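Local coordinates for mundticin KS immunity protein (Enterococcus mundtii, PDB 2ZRR) that probably protects Enterococcus mundtii from the bacteriocin it makes, mundticin KS, as an immunity protein, at residues V39-T42 with E43-D47; L48-L52 with G53-L57; E71-V75 with P76-S80. All coordinates share one frame; numbering follows the deposited sequence.

Contact 1. Residues V39-T42 with E43-D47; sequences VIIT and ELLDD
Four successive i to i+4 bonds run from Val39-Thr42 to Glu43-Asp46, all close to straight, in a regular alpha-helical turn where Glu43 N lies 2.9 Å from Val39 O and Leu45 N 2.8 Å from Ile41 O.

On the side facing the bundle, two pairs of aliphatic side chains pack one turn apart. Ile40 and Leu44 lie side by side and point the same way, with the CG2 branch of Ile40 3.9 Å from Leu44 CD1. Ile41 repeats the arrangement with Leu45, Ile41 CG2 against Leu45 CD1 at 4.0 Å, although Leu45 is only partly buried. In both isoleucines CG2 is placed opposite the backbone N (chi1 -62° in Ile40), which puts the one-carbon CG2 branch, rather than the CG1-CD1 arm, against the leucine one turn on.

The exposed side is more mixed. Glu43 slants across Val39: its extended chain brings OE2 to 3.5 Å from Val39 CG1, while Glu43 CG packs 3.2 Å from Val39 O. The carboxylate thus rests partly on hydrocarbon, and its OE1 has a long, weak ion pair with Lys104. Thr42 turns its hydroxyl back along the helix, where OG1 is hydrogen-bonded to Glu38 O, so this polar group is served by its own helix.

Within the four-helix bundle, this part of helix 33-48 packs against two neighbours, helix 99-109 and helix 55-70. Ile40 and Leu44 press on Lys104 of helix 99-109, and Ile40 also touches Glu107 there. Ile41 reaches both Leu108 of that helix and Leu65 and Leu68 of helix 55-70, and Leu45 meets Leu61, also of helix 55-70.

Contact 2. Residues L48-L52 with G53-L57; sequences LEIDL and GNESL
The carboxylate of Asp51 and the amide of Asn54 are turned 75° apart, close to perpendicular, and their side chains cross at about a right angle. Above the carboxylate plane comes the backbone N-H of Asn54, which bonds to Asp51 OD2 at 3.0 Å from 52° out of that plane. This is the sound bond of the pair. The other oxygen, OD1, appears to hold the N-H of Gly53 in the pattern of an Asx turn, but the modelled 2.5 Å between Gly53 N and Asp51 OD1 is too short to be trusted in detail. The carboxylate lies just before helix 55-70, and its negative charge would suit this helix start.

The amide of Asn54 is turned back toward the preceding loop. Its ND2 reaches Glu49 O at 2.7 Å, although a marked bend at the hydrogen makes this a weak bond. Asn54 occupies the N-cap position, yet its side chain makes no capping bond. With chi1 at 26°, well away from a staggered value, it reaches across the loop instead. Asn54 OD1 lies 2.8 Å from Asp51 OD2; both are modelled as acceptors, and the local arrangement is therefore uncertain.

Farther out, Ile50 and Glu55 run side by side in the same direction, with Ile50 CG2 3.8 Å from Glu55 OE1. On the inner side, Leu48 and Leu57 meet at about a right angle, CD1 of Leu48 lying 4.2 Å from Leu57 CG.

Glu49, with positive phi, is the first residue after helix 33-48 to leave helical angles, and the connection turns into helix 55-70. Leu48 also packs on Leu61 of that helix and on Leu97, while Leu57 extends to Ile86 and Ile90 of helix 75-90; Val95, from another loop, touches both Asn54 and Leu57.

Contact 3. Residues E71-V75 with P76-S80; sequences EGTSV and PLVLS
Ser74 is the N-cap of helix 75-90, its OG accepting from Leu77 N at 3.2 Å in a fairly straight bond (161°). The conformation explains the reach. With chi1 at 80°, OG is set between the backbone N and the carbonyl carbon of its own residue and leans over the opening turn, where it also meets Pro76 CD at 3.3 Å. The carbonyl of the same serine takes Val78 N, with Ser74 O 3.2 Å away, so side chain and backbone of Ser74 serve two successive amides.

Val75 points its CB generally away from the rest of the helix, but its CG1 branch stands opposite the backbone N (chi1 158°) and comes alongside Leu79, whose own CG lies beside its backbone N. The two side chains point the same way, with Val75 CG1 only 3.2 Å from Leu79 CD1, tighter than ordinary van der Waals contact. The backbones of the same two residues are joined as well, Leu79 N to Val75 O at 3.0 Å.

Thr73 crosses Leu77 at about a right angle. Leu77 swings CG away from its backbone N, bringing CD2 to 3.7 Å from the threonine methyl, Thr73 CG2. Glu71, extended beyond CG, slants across Val78. Around these residues, Val75 touches Arg34 of helix 33-48 and Ile111, Val78 packs on Tyr64 and Leu68, and Thr73 O is hydrogen-bonded to Arg34.

Chemically this is a helix N-terminus in which the serine hydroxyl supplies an acceptor that the preceding turn cannot. Pro76, in the first turn, suits its place because it has no amide hydrogen needing a partner, and the apolar branches of Val75, Val78 and Leu79 take the buried side of the turn.

How the contacts relate
From the N terminus the chain first runs through contact 1, which closes no loop because it lies wholly inside helix 33-48. Contact 2 adjoins it in sequence and joins that helix to helix 55-70. After helix 55-70 has run the length of the bundle, contact 3 spans the next connection, joining it to helix 75-90. The three follow in series, and none nests in or crosses another. Contacts 2 and 3 lie on opposite sides of the chain's centre, with their own centres about 24 Å apart, as expected for turns at the two ends of an antiparallel four-helix bundle. Contact 1, its centre about 18 Å from that of contact 3, belongs to the helix preceding both turns.

Contact 1. Residues V39-T42 with E43-D47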
# COMPACT_ATOMS: atom_id res chain seq x y z
N VAL A 39 -2.54 -9.13 -0.45
CA VAL A 39 -1.30 -9.91 -0.40
C VAL A 39 -0.09 -8.99 -0.56
O VAL A 39 0.84 -9.05 0.24
CB VAL A 39 -1.28 -11.00 -1.51
CG1 VAL A 39 0.15 -11.41 -1.84
CG2 VAL A 39 -2.08 -12.19 -1.06
N ILE A 40 -0.11 -8.13 -1.58
CA ILE A 40 1.00 -7.22 -1.81
C ILE A 40 1.25 -6.31 -0.61
O ILE A 40 2.40 -6.05 -0.22
CB ILE A 40 0.73 -6.35 -3.06
CG1 ILE A 40 0.60 -7.23 -4.29
CG2 ILE A 40 1.85 -5.35 -3.26
CD1 ILE A 40 0.25 -6.45 -5.55
N ILE A 41 0.18 -5.81 -0.00
CA ILE A 41 0.32 -4.92 1.15
C ILE A 41 0.91 -5.69 2.33
O ILE A 41 1.81 -5.21 3.01
CB ILE A 41 -1.05 -4.28 1.52
CG1 ILE A 41 -1.38 -3.18 0.52
CG2 ILE A 41 -1.00 -3.72 2.95
CD1 ILE A 41 -2.85 -3.10 0.14
N THR A 42 0.41 -6.90 2.56
CA THR A 42 0.91 -7.71 3.65
C THR A 42 2.42 -7.91 3.47
O THR A 42 3.20 -7.68 4.39
CB THR A 42 0.20 -9.08 3.68
OG1 THR A 42 -1.21 -8.88 3.85
CG2 THR A 42 0.73 -9.94 4.80
N GLU A 43 2.81 -8.33 2.28
CA GLU A 43 4.22 -8.55 1.95
C GLU A 43 5.04 -7.30 2.18
O GLU A 43 6.10 -7.34 2.81
CB GLU A 43 4.35 -8.97 0.48
CG GLU A 43 3.76 -10.32 0.18
CD GLU A 43 3.72 -10.62 -1.31
OE1 GLU A 43 3.76 -9.67 -2.11
OE2 GLU A 43 3.66 -11.82 -1.66
N LEU A 44 4.54 -6.18 1.66
CA LEU A 44 5.21 -4.90 1.80
C LEU A 44 5.42 -4.49 3.25
O LEU A 44 6.50 -4.04 3.63
CB LEU A 44 4.41 -3.82 1.08
CG LEU A 44 4.97 -3.39 -0.26
CD1 LEU A 44 3.86 -2.82 -1.12
CD2 LEU A 44 6.07 -2.37 -0.03
N LEU A 45 4.38 -4.63 4.06
CA LEU A 45 4.45 -4.27 5.47
C LEU A 45 5.46 -5.15 6.20
O LEU A 45 6.24 -4.67 7.02
CB LEU A 45 3.08 -4.43 6.12
CG LEU A 45 2.22 -3.18 5.99
CD1 LEU A 45 0.82 -3.48 6.47
CD2 LEU A 45 2.85 -2.05 6.78
N ASP A 46 5.42 -6.43 5.88
CA ASP A 46 6.34 -7.40 6.47
C ASP A 46 7.79 -7.03 6.14
O ASP A 46 8.71 -7.29 6.91
CB ASP A 46 6.02 -8.79 5.94
CG ASP A 46 6.14 -9.87 7.00
OD1 ASP A 46 5.12 -10.53 7.28
OD2 ASP A 46 7.25 -10.05 7.55
N ASP A 47 7.98 -6.41 4.98
CA ASP A 47 9.31 -6.05 4.51
C ASP A 47 9.81 -4.69 4.96
O ASP A 47 11.00 -4.51 5.20
CB ASP A 47 9.34 -6.11 2.98
CG ASP A 47 10.74 -6.33 2.44
OD1 ASP A 47 11.36 -5.36 1.97
OD2 ASP A 47 11.22 -7.49 2.49

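Contact 2. Residues L48-L52 with G53-L57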
# COMPACT_ATOMS: atom_id res chain seq x y z
N LEU A 48 8.90 -3.73 5.07
CA LEU A 48 9.26 -2.37 5.47
C LEU A 48 9.98 -2.18 6.80
O LEU A 48 10.79 -1.26 6.93
CB LEU A 48 8.02 -1.49 5.44
CG LEU A 48 7.66 -0.96 4.06
CD1 LEU A 48 6.30 -0.30 4.10
CD2 LEU A 48 8.72 0.03 3.60
N GLU A 49 9.69 -3.03 7.79
CA GLU A 49 10.34 -2.89 9.10
C GLU A 49 9.81 -1.67 9.87
O GLU A 49 9.73 -0.55 9.34
CB GLU A 49 11.87 -2.75 8.95
CG GLU A 49 12.42 -1.34 9.27
CD GLU A 49 13.95 -1.28 9.36
OE1 GLU A 49 14.54 -0.29 8.86
OE2 GLU A 49 14.55 -2.21 9.95
N ILE A 50 9.45 -1.90 11.13
CA ILE A 50 8.93 -0.86 12.00
C ILE A 50 10.08 0.07 12.37
O ILE A 50 10.98 -0.32 13.12
CB ILE A 50 8.30 -1.47 13.27
CG1 ILE A 50 7.04 -2.26 12.89
CG2 ILE A 50 7.94 -0.36 14.27
CD1 ILE A 50 6.79 -3.49 13.73
N ASP A 51 10.05 1.29 11.84
CA ASP A 51 11.09 2.27 12.12
C ASP A 51 10.52 3.68 12.01
O ASP A 51 9.51 3.90 11.36
CB ASP A 51 12.26 2.06 11.14
CG ASP A 51 12.54 3.28 10.28
OD1 ASP A 51 13.17 4.23 10.78
OD2 ASP A 51 12.13 3.28 9.10
N LEU A 52 11.16 4.63 12.68
CA LEU A 52 10.70 6.02 12.67
C LEU A 52 10.68 6.60 11.26
O LEU A 52 9.93 7.53 10.97
CB LEU A 52 11.59 6.88 13.57
CG LEU A 52 11.53 6.67 15.09
CD1 LEU A 52 12.43 7.70 15.78
CD2 LEU A 52 10.08 6.77 15.59
N GLY A 53 11.51 6.03 10.39
CA GLY A 53 11.60 6.49 9.02
C GLY A 53 10.39 6.24 8.15
O GLY A 53 9.91 7.17 7.49
N ASN A 54 9.88 5.01 8.14
CA ASN A 54 8.72 4.68 7.32
C ASN A 54 7.42 4.42 8.07
O ASN A 54 6.58 3.66 7.59
CB ASN A 54 9.02 3.47 6.43
CG ASN A 54 10.08 2.56 7.00
OD1 ASN A 54 11.22 2.55 6.52
ND2 ASN A 54 9.72 1.77 8.01
N GLU A 55 7.22 5.05 9.22
CA GLU A 55 5.98 4.83 9.97
C GLU A 55 4.76 5.34 9.21
O GLU A 55 3.71 4.69 9.18
CB GLU A 55 6.06 5.48 11.36
CG GLU A 55 6.00 4.49 12.53
CD GLU A 55 5.36 3.16 12.16
OE1 GLU A 55 6.08 2.13 12.16
OE2 GLU A 55 4.15 3.13 11.85
N SER A 56 4.89 6.50 8.59
CA SER A 56 3.79 7.08 7.84
C SER A 56 3.34 6.17 6.70
O SER A 56 2.14 6.01 6.46
CB SER A 56 4.19 8.45 7.28
OG SER A 56 5.11 9.10 8.14
N LEU A 57 4.30 5.57 6.00
CA LEU A 57 3.99 4.67 4.89
C LEU A 57 3.32 3.39 5.39
O LEU A 57 2.33 2.95 4.83
CB LEU A 57 5.26 4.31 4.12
CG LEU A 57 5.09 3.51 2.83
CD1 LEU A 57 3.88 4.03 2.05
CD2 LEU A 57 6.36 3.63 1.99

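Contact 3. Residues E71-V75 with P76-S80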
# COMPACT_ATOMS: atom_id res chain seq x y z
N GLU A 71 -14.29 -2.57 4.21
CA GLU A 71 -15.15 -1.65 3.45
C GLU A 71 -15.90 -2.28 2.29
O GLU A 71 -15.36 -3.11 1.57
CB GLU A 71 -14.30 -0.49 2.93
CG GLU A 71 -14.37 0.79 3.75
CD GLU A 71 -13.48 1.89 3.20
OE1 GLU A 71 -13.30 1.97 1.96
OE2 GLU A 71 -12.96 2.69 4.00
N GLY A 72 -17.15 -1.88 2.08
CA GLY A 72 -17.92 -2.45 0.99
C GLY A 72 -17.59 -1.84 -0.36
O GLY A 72 -18.25 -2.12 -1.37
N THR A 73 -16.56 -1.01 -0.37
CA THR A 73 -16.13 -0.33 -1.59
C THR A 73 -15.42 -1.26 -2.57
O THR A 73 -15.00 -2.37 -2.23
CB THR A 73 -15.17 0.82 -1.25
OG1 THR A 73 -14.13 0.34 -0.39
CG2 THR A 73 -15.92 1.96 -0.53
N SER A 74 -15.28 -0.78 -3.81
CA SER A 74 -14.61 -1.52 -4.88
C SER A 74 -13.11 -1.35 -4.76
O SER A 74 -12.63 -0.36 -4.18
CB SER A 74 -15.05 -0.98 -6.23
OG SER A 74 -14.31 0.21 -6.50
N VAL A 75 -12.36 -2.29 -5.32
CA VAL A 75 -10.90 -2.18 -5.26
C VAL A 75 -10.38 -0.91 -5.94
O VAL A 75 -9.54 -0.20 -5.36
CB VAL A 75 -10.22 -3.44 -5.88
CG1 VAL A 75 -8.79 -3.11 -6.33
CG2 VAL A 75 -10.19 -4.57 -4.84
N PRO A 76 -10.85 -0.59 -7.16
CA PRO A 76 -10.35 0.64 -7.82
C PRO A 76 -10.58 1.93 -7.02
O PRO A 76 -9.73 2.82 -7.01
CB PRO A 76 -11.07 0.66 -9.17
CG PRO A 76 -11.59 -0.75 -9.37
CD PRO A 76 -11.81 -1.33 -8.00
N LEU A 77 -11.73 2.04 -6.34
CA LEU A 77 -12.03 3.24 -5.55
C LEU A 77 -11.08 3.40 -4.36
O LEU A 77 -10.53 4.48 -4.14
CB LEU A 77 -13.47 3.18 -5.03
CG LEU A 77 -13.78 4.16 -3.89
CD1 LEU A 77 -13.41 5.58 -4.31
CD2 LEU A 77 -15.25 4.07 -3.54
N VAL A 78 -10.91 2.31 -3.61
CA VAL A 78 -10.04 2.29 -2.43
C VAL A 78 -8.58 2.56 -2.78
O VAL A 78 -7.91 3.35 -2.12
CB VAL A 78 -10.11 0.93 -1.69
CG1 VAL A 78 -8.88 0.73 -0.83
CG2 VAL A 78 -11.35 0.88 -0.82
N LEU A 79 -8.10 1.89 -3.82
CA LEU A 79 -6.72 2.03 -4.27
C LEU A 79 -6.41 3.38 -4.91
O LEU A 79 -5.29 3.87 -4.82
CB LEU A 79 -6.37 0.92 -5.25
CG LEU A 79 -6.21 -0.44 -4.58
CD1 LEU A 79 -6.09 -1.52 -5.63
CD2 LEU A 79 -4.99 -0.39 -3.68
N SER A 80 -7.40 3.96 -5.58
CA SER A 80 -7.19 5.27 -6.20
C SER A 80 -6.98 6.30 -5.09
O SER A 80 -6.16 7.22 -5.22
CB SER A 80 -8.41 5.64 -7.05
OG SER A 80 -8.69 4.65 -8.02